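Local coordinates for cell division control protein 73 (Saccharomyces cerevisiae, PDB 3V46) that serves as a subunit of the Paf1 complex in RNA polymerase II transcription and, through this C-terminal Ras-like domain, promotes association of the complex with chromatin, at residues E62-P67 with E163-G168. Residues are numbered along the deposited sequence; the frame is centred on the assembly and turned at random.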
loop_
_atom_site.group_PDB
_atom_site.type_symbol
_atom_site.label_atom_id
_atom_site.label_comp_id
_atom_site.label_asym_id
_atom_site.label_seq_id
_atom_site.Cartn_x
_atom_site.Cartn_y
_atom_site.Cartn_z
ATOM N N GLU A 62 2.636 -8.814 15.968
ATOM C CA GLU A 62 2.610 -9.023 17.405
ATOM C C GLU A 62 1.211 -9.296 17.932
ATOM O O GLU A 62 1.042 -10.022 18.910
ATOM C CB GLU A 62 3.144 -7.783 18.112
ATOM C CG GLU A 62 4.597 -7.515 17.854
ATOM C CD GLU A 62 4.983 -6.113 18.258
ATOM O OE1 GLU A 62 4.440 -5.151 17.673
ATOM O OE2 GLU A 62 5.820 -5.977 19.164
ATOM N N ARG A 63 0.207 -8.699 17.302
ATOM C CA ARG A 63 -1.125 -8.678 17.897
ATOM C C ARG A 63 -2.129 -9.526 17.140
ATOM O O ARG A 63 -3.325 -9.470 17.418
ATOM C CB ARG A 63 -1.602 -7.232 18.050
ATOM C CG ARG A 63 -0.693 -6.451 18.982
ATOM C CD ARG A 63 -1.141 -5.031 19.254
ATOM N NE ARG A 63 -0.162 -4.361 20.109
ATOM C CZ ARG A 63 -0.099 -4.496 21.430
ATOM N NH1 ARG A 63 -0.970 -5.270 22.065
ATOM N NH2 ARG A 63 0.832 -3.852 22.121
ATOM N N ILE A 64 -1.626 -10.323 16.195
ATOM C CA ILE A 64 -2.438 -11.298 15.482
ATOM C C ILE A 64 -1.715 -12.635 15.593
ATOM O O ILE A 64 -0.513 -12.706 15.340
ATOM C CB ILE A 64 -2.610 -10.899 13.997
ATOM C CG1 ILE A 64 -3.354 -9.562 13.904
ATOM C CG2 ILE A 64 -3.361 -11.976 13.230
ATOM C CD1 ILE A 64 -3.400 -8.975 12.501
ATOM N N SER A 65 -2.425 -13.696 15.970
ATOM C CA SER A 65 -1.755 -14.955 16.273
ATOM C C SER A 65 -1.085 -15.588 15.048
ATOM O O SER A 65 0.114 -15.861 15.065
ATOM C CB SER A 65 -2.726 -15.941 16.925
ATOM O OG SER A 65 -2.033 -17.071 17.416
ATOM N N ARG A 66 -1.851 -15.805 13.982
ATOM C CA ARG A 66 -1.341 -16.490 12.799
ATOM C C ARG A 66 -0.572 -15.528 11.891
ATOM O O ARG A 66 -0.899 -14.341 11.824
ATOM C CB ARG A 66 -2.502 -17.105 12.021
ATOM C CG ARG A 66 -3.438 -16.084 11.374
ATOM C CD ARG A 66 -4.679 -16.762 10.783
ATOM N NE ARG A 66 -5.458 -15.864 9.927
ATOM C CZ ARG A 66 -6.210 -14.862 10.376
ATOM N NH1 ARG A 66 -6.284 -14.615 11.679
ATOM N NH2 ARG A 66 -6.884 -14.101 9.521
ATOM N N PRO A 67 0.447 -16.034 11.172
ATOM C CA PRO A 67 1.078 -15.138 10.191
ATOM C C PRO A 67 0.078 -14.750 9.100
ATOM O O PRO A 67 -0.801 -15.530 8.752
ATOM C CB PRO A 67 2.217 -15.977 9.593
ATOM C CG PRO A 67 2.314 -17.214 10.432
ATOM C CD PRO A 67 1.009 -17.394 11.145
ATOM N N GLU A 163 -5.346 -1.597 11.320
ATOM C CA GLU A 163 -6.403 -1.655 10.333
ATOM C C GLU A 163 -6.921 -3.088 10.215
ATOM O O GLU A 163 -8.127 -3.302 10.179
ATOM C CB GLU A 163 -5.916 -1.118 8.984
ATOM C CG GLU A 163 -6.943 -1.169 7.858
ATOM C CD GLU A 163 -8.143 -0.260 8.087
ATOM O OE1 GLU A 163 -8.094 0.597 8.996
ATOM O OE2 GLU A 163 -9.146 -0.407 7.350
ATOM N N LEU A 164 -6.019 -4.071 10.183
ATOM C CA LEU A 164 -6.440 -5.471 10.079
ATOM C C LEU A 164 -7.304 -5.887 11.267
ATOM O O LEU A 164 -8.332 -6.542 11.108
ATOM C CB LEU A 164 -5.234 -6.400 9.972
ATOM C CG LEU A 164 -4.430 -6.267 8.683
ATOM C CD1 LEU A 164 -3.193 -7.132 8.753
ATOM C CD2 LEU A 164 -5.287 -6.652 7.500
ATOM N N ILE A 165 -6.889 -5.505 12.464
ATOM C CA ILE A 165 -7.641 -5.854 13.660
ATOM C C ILE A 165 -9.038 -5.236 13.579
ATOM O O ILE A 165 -10.028 -5.876 13.925
ATOM C CB ILE A 165 -6.881 -5.422 14.921
ATOM C CG1 ILE A 165 -5.692 -6.363 15.143
ATOM C CG2 ILE A 165 -7.789 -5.439 16.161
ATOM C CD1 ILE A 165 -4.682 -5.852 16.132
ATOM N N SER A 166 -9.125 -4.010 13.074
ATOM C CA SER A 166 -10.421 -3.345 12.960
ATOM C C SER A 166 -11.305 -4.010 11.905
ATOM O O SER A 166 -12.535 -3.985 12.030
ATOM C CB SER A 166 -10.258 -1.852 12.671
ATOM O OG SER A 166 -9.937 -1.610 11.315
ATOM N N ARG A 167 -10.689 -4.615 10.885
ATOM C CA ARG A 167 -11.442 -5.301 9.830
ATOM C C ARG A 167 -11.718 -6.760 10.203
ATOM O O ARG A 167 -12.261 -7.520 9.395
ATOM C CB ARG A 167 -10.702 -5.264 8.484
ATOM C CG ARG A 167 -10.301 -3.882 7.969
ATOM C CD ARG A 167 -11.341 -3.237 7.054
ATOM N NE ARG A 167 -11.923 -4.161 6.080
ATOM C CZ ARG A 167 -11.600 -4.218 4.789
ATOM N NH1 ARG A 167 -10.692 -3.399 4.286
ATOM N NH2 ARG A 167 -12.203 -5.096 3.997
ATOM N N GLY A 168 -11.313 -7.159 11.406
ATOM C CA GLY A 168 -11.720 -8.442 11.956
ATOM C C GLY A 168 -10.705 -9.564 11.902
ATOM O O GLY A 168 -10.980 -10.674 12.354
#
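In this Ras-like domain, the connection between the antiparallel strands 54-59 and 68-73 leans on the last turn of the C-terminal helix 149-166, with Ile64 and Arg63 meeting Leu164 and Ile165. Between the two segments the contact is made by van der Waals packing, without a hydrogen bond. Ile64, buried, points its side chain at the helix: CG1 stands anti to its own carbonyl carbon (chi1 -63°) and the chain runs on extended, which carries CD1 to 4.0 Å from CB of Leu164. The two side chains cross at about a right angle, and the same methyl also touches CD1 of Leu164. Against Ile165 the approach is different: Ile64 and Ile165 slide past each other in opposite directions, Ile64 CG1 lying 4.2 Å from Ile165 CG1. Nearer the surface, the CD1 methyl of Ile165 rests on the base of the Arg63 side chain, 3.9 Å from CB, while the extended remainder of that arginine leads its guanidinium away from the helix. The backbone N of Arg63 is hydrogen-bonded to the carboxylate of Glu161, one turn earlier on the helix, and Phe61 and Tyr169 add to the packing around Leu164. Ser166 OG and Arg167 N both bond to Glu163 O, and Gly168, with positive phi (102°), donates its N to Ile165 O at 3.1 Å. A hairpin connection thus packs on a C-terminal helix ending in a Schellman motif, in a Ras-like alpha/beta fold.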